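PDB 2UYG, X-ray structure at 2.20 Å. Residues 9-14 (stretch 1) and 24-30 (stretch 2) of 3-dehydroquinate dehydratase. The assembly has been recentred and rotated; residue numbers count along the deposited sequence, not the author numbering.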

ATOM      1  N   ASN A   9       0.153 -31.450   1.406  1.00 22.54           N
ATOM      2  CA  ASN A   9       1.195 -31.700   2.391  1.00 23.00           C
ATOM      3  C   ASN A   9       0.782 -32.312   3.761  1.00 22.58           C
ATOM      4  O   ASN A   9       1.628 -32.683   4.599  1.00 21.89           O
ATOM      5  N   LEU A  10      -0.486 -32.372   4.054  1.00 22.58           N
ATOM      6  CA  LEU A  10      -0.790 -32.921   5.379  1.00 24.01           C
ATOM      7  C   LEU A  10      -0.533 -34.431   5.429  1.00 23.59           C
ATOM      8  O   LEU A  10      -0.482 -35.005   6.525  1.00 24.84           O
ATOM      9  N   ASN A  11      -0.386 -35.080   4.275  1.00 23.99           N
ATOM     10  CA  ASN A  11       0.083 -36.489   4.255  1.00 24.54           C
ATOM     11  C   ASN A  11       1.375 -36.704   4.928  1.00 26.97           C
ATOM     12  O   ASN A  11       1.662 -37.835   5.361  1.00 27.49           O
ATOM     13  N   LEU A  12       2.209 -35.656   5.071  1.00 29.99           N
ATOM     14  CA  LEU A  12       3.555 -35.830   5.628  1.00 30.70           C
ATOM     15  C   LEU A  12       3.683 -35.459   7.127  1.00 32.79           C
ATOM     16  O   LEU A  12       4.794 -35.364   7.645  1.00 32.48           O
ATOM     17  N   LEU A  13       2.564 -35.265   7.824  1.00 32.92           N
ATOM     18  CA  LEU A  13       2.623 -34.936   9.247  1.00 34.49           C
ATOM     19  C   LEU A  13       3.398 -36.047   9.939  1.00 35.89           C
ATOM     20  O   LEU A  13       3.274 -37.225   9.565  1.00 36.01           O
ATOM     21  N   GLY A  14       4.193 -35.689  10.943  1.00 38.45           N
ATOM     22  CA  GLY A  14       5.087 -36.674  11.553  1.00 40.18           C
ATOM     23  C   GLY A  14       6.501 -36.269  11.323  1.00 42.30           C
ATOM     24  O   GLY A  14       7.144 -35.937  12.301  1.00 43.60           O
ATOM     25  N   THR A  24       2.288 -36.254  15.629  1.00 39.18           N
ATOM     26  CA  THR A  24       1.212 -37.108  15.214  1.00 37.54           C
ATOM     27  C   THR A  24       1.043 -37.189  13.671  1.00 36.10           C
ATOM     28  O   THR A  24       1.199 -36.183  12.942  1.00 34.77           O
ATOM     29  N   THR A  25       0.817 -38.417  13.163  1.00 33.60           N
ATOM     30  CA  THR A  25       0.812 -38.670  11.728  1.00 31.25           C
ATOM     31  C   THR A  25      -0.587 -38.471  11.244  1.00 30.11           C
ATOM     32  O   THR A  25      -1.527 -38.416  12.034  1.00 28.55           O
ATOM     33  N   LEU A  26      -0.704 -38.465   9.926  1.00 29.22           N
ATOM     34  CA  LEU A  26      -1.992 -38.288   9.316  1.00 30.63           C
ATOM     35  C   LEU A  26      -2.839 -39.510   9.652  1.00 31.57           C
ATOM     36  O   LEU A  26      -4.034 -39.340  10.030  1.00 30.50           O
ATOM     37  N   GLU A  27      -2.260 -40.721   9.502  1.00 33.04           N
ATOM     38  CA  GLU A  27      -2.932 -41.972   9.993  1.00 33.58           C
ATOM     39  C   GLU A  27      -3.429 -41.864  11.444  1.00 31.64           C
ATOM     40  O   GLU A  27      -4.556 -42.202  11.756  1.00 31.34           O
ATOM     41  N   GLU A  28      -2.582 -41.419  12.349  1.00 30.78           N
ATOM     42  CA  GLU A  28      -3.027 -41.272  13.735  1.00 31.08           C
ATOM     43  C   GLU A  28      -4.080 -40.190  13.850  1.00 30.75           C
ATOM     44  O   GLU A  28      -5.049 -40.363  14.561  1.00 29.66           O
ATOM     45  N   LEU A  29      -3.956 -39.117  13.065  1.00 31.00           N
ATOM     46  CA  LEU A  29      -5.013 -38.095  13.065  1.00 31.00           C
ATOM     47  C   LEU A  29      -6.409 -38.689  12.710  1.00 30.63           C
ATOM     48  O   LEU A  29      -7.380 -38.398  13.406  1.00 25.69           O
ATOM     49  N   GLU A  30      -6.522 -39.479  11.626  1.00 31.59           N
ATOM     50  CA  GLU A  30      -7.819 -40.053  11.279  1.00 34.13           C
ATOM     51  C   GLU A  30      -8.338 -40.927  12.427  1.00 33.53           C
ATOM     52  O   GLU A  30      -9.536 -40.903  12.739  1.00 33.61           O
TER

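The contact between residues 9-14 and residues 24-30, the helix start and the two threonines before it, is small, burying 281 Å² summed over both sides, and it rests mainly on two leucines, Leu-26 and Leu-13. No direct hydrogen bond crosses between the stretches; apolar packing, a CA-H...O contact and one bridging water join them.

Leu-26, in the first turn of the helix, has the most surface covered, 71 Å². Its CA-to-CB bond points toward the loop, and with chi1 t and chi2 p the side chain lies against the short 3-10 segment formed by Leu-10 and Asn-11. There it meets backbone as much as side chain: Leu-26 CD1 is 3.6 Å from Leu-10 O and 4.4 Å from Leu-10 CB, while Leu-26 CD2 lies 4.0 Å from Asn-11 CA. Leu-10 itself, chi1 m, points sideways and is buried. The CA-to-CB bond of Asn-11, chi1 p, points away from the helix, and its amide atoms find hydrogen bonds elsewhere in the structure.

Leu-13 answers from the other stretch, with 67 Å² covered and its CA-to-CB bond directed toward the helix. Its chi1 of -111° and chi2 of 20° both fall between the usual wells. Leu-13 CB sits 3.4 Å from Thr-24 O and 4.1 Å from Leu-26 N, so the base of the side chain packs on the backbone leading into the helix. Farther out, Leu-13 CD2 reaches Leu-29 CD1 at 4.5 Å, a looser apolar contact with a buried residue one turn along.

The backbone polar groups around these leucines are linked through water 1. It donates to Asn-11 O and Leu-13 O, each 2.7 Å from the water O, and accepts from Leu-26 N at 2.9 Å, giving this amide of the first helical turn a partner. Leu-13 O also receives a CA-H...O contact from Thr-25 CA, 3.6 Å away.

The CA-to-CB bond of Thr-25, chi1 p, points away overall, though Thr-25 CB still touches the loop, 3.9 Å from Leu-13 O; its hydroxyl caps the helix: Glu-28 N donates to Thr-25 OG1 at 3.0 Å, and Thr-25 N donates in return to Glu-28 OE1, also at 3.0 Å. These two bonds lie within stretch 2, whereas the amide of Leu-26 relies on the water. Where the backbones come near, with Gly-14 CA and Thr-25 CA 4.7 Å apart, glycine fits closely: a CB there would lie 3.4 Å from Thr-25 CG2, and its phi/psi of 116/-63° would jam that atom against the preceding carbonyl oxygen.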

ATOM      1  CB  ASN A   9       2.016 -30.432   2.605  1.00 21.27           C
ATOM      2  CG  ASN A   9       2.532 -29.896   1.322  1.00 25.33           C
ATOM      3  OD1 ASN A   9       3.356 -30.565   0.600  1.00 21.43           O
ATOM      4  ND2 ASN A   9       2.050 -28.691   0.968  1.00 22.59           N
ATOM      5  CB  LEU A  10      -2.187 -32.534   5.834  1.00 23.87           C
ATOM      6  CG  LEU A  10      -2.384 -31.027   6.155  1.00 23.28           C
ATOM      7  CD1 LEU A  10      -3.788 -30.708   5.838  1.00 21.17           C
ATOM      8  CD2 LEU A  10      -2.175 -30.750   7.717  1.00 25.07           C
ATOM      9  CB  ASN A  11       0.113 -37.106   2.837  1.00 24.65           C
ATOM     10  CG  ASN A  11       0.840 -36.218   1.818  1.00 25.79           C
ATOM     11  OD1 ASN A  11       0.662 -35.022   1.831  1.00 23.98           O
ATOM     12  ND2 ASN A  11       1.675 -36.799   0.986  1.00 14.32           N
ATOM     13  CB  LEU A  12       4.600 -35.100   4.817  1.00 31.59           C
ATOM     14  CG  LEU A  12       4.738 -35.381   3.321  1.00 32.92           C
ATOM     15  CD1 LEU A  12       5.943 -34.546   2.775  1.00 35.18           C
ATOM     16  CD2 LEU A  12       4.801 -36.888   2.921  1.00 31.69           C
ATOM     17  CB  LEU A  13       1.226 -34.843   9.843  1.00 34.25           C
ATOM     18  CG  LEU A  13       0.554 -33.544  10.318  1.00 34.68           C
ATOM     19  CD1 LEU A  13       1.115 -32.240   9.787  1.00 35.25           C
ATOM     20  CD2 LEU A  13      -0.896 -33.669   9.966  1.00 35.96           C
ATOM     21  CB  THR A  24      -0.144 -36.921  15.995  1.00 38.94           C
ATOM     22  OG1 THR A  24      -1.121 -36.336  15.150  1.00 40.96           O
ATOM     23  CG2 THR A  24      -0.074 -36.100  17.276  1.00 36.76           C
ATOM     24  CB  THR A  25       1.220 -40.121  11.309  1.00 32.10           C
ATOM     25  OG1 THR A  25       0.340 -41.035  11.971  1.00 32.16           O
ATOM     26  CG2 THR A  25       2.593 -40.457  11.723  1.00 30.73           C
ATOM     27  CB  LEU A  26      -1.887 -38.061   7.775  1.00 29.21           C
ATOM     28  CG  LEU A  26      -3.217 -37.783   7.108  1.00 26.47           C
ATOM     29  CD1 LEU A  26      -3.675 -36.336   7.363  1.00 32.02           C
ATOM     30  CD2 LEU A  26      -3.317 -38.170   5.568  1.00 25.12           C
ATOM     31  CB  GLU A  27      -1.981 -43.176   9.981  1.00 35.65           C
ATOM     32  CG  GLU A  27      -1.548 -43.716   8.636  1.00 44.69           C
ATOM     33  CD  GLU A  27      -1.142 -45.215   8.758  1.00 55.15           C
ATOM     34  OE1 GLU A  27      -1.799 -46.059   8.101  1.00 57.91           O
ATOM     35  OE2 GLU A  27      -0.182 -45.539   9.545  1.00 58.46           O
ATOM     36  CB  GLU A  28      -1.833 -41.002  14.684  1.00 31.77           C
ATOM     37  CG  GLU A  28      -0.889 -42.211  14.812  1.00 35.48           C
ATOM     38  CD  GLU A  28       0.497 -41.784  15.206  1.00 36.84           C
ATOM     39  OE1 GLU A  28       0.781 -40.588  15.207  1.00 37.46           O
ATOM     40  OE2 GLU A  28       1.293 -42.632  15.575  1.00 43.28           O
ATOM     41  CB  LEU A  29      -4.709 -36.980  12.065  1.00 30.96           C
ATOM     42  CG  LEU A  29      -5.029 -35.558  12.477  1.00 32.49           C
ATOM     43  CD1 LEU A  29      -5.043 -34.657  11.265  1.00 32.93           C
ATOM     44  CD2 LEU A  29      -6.231 -35.402  13.252  1.00 34.69           C
ATOM     45  CB  GLU A  30      -7.820 -40.930  10.009  1.00 36.98           C
ATOM     46  CG  GLU A  30      -6.709 -40.580   9.014  1.00 41.37           C
ATOM     47  CD  GLU A  30      -6.705 -41.448   7.757  1.00 46.37           C
ATOM     48  OE1 GLU A  30      -5.667 -41.256   6.953  1.00 39.46           O
ATOM     49  OE2 GLU A  30      -7.717 -42.295   7.702  1.00 41.70           O
TER
HETATM   50  O   HOH W   1       1.493 -38.539   7.983  1.00 22.61           O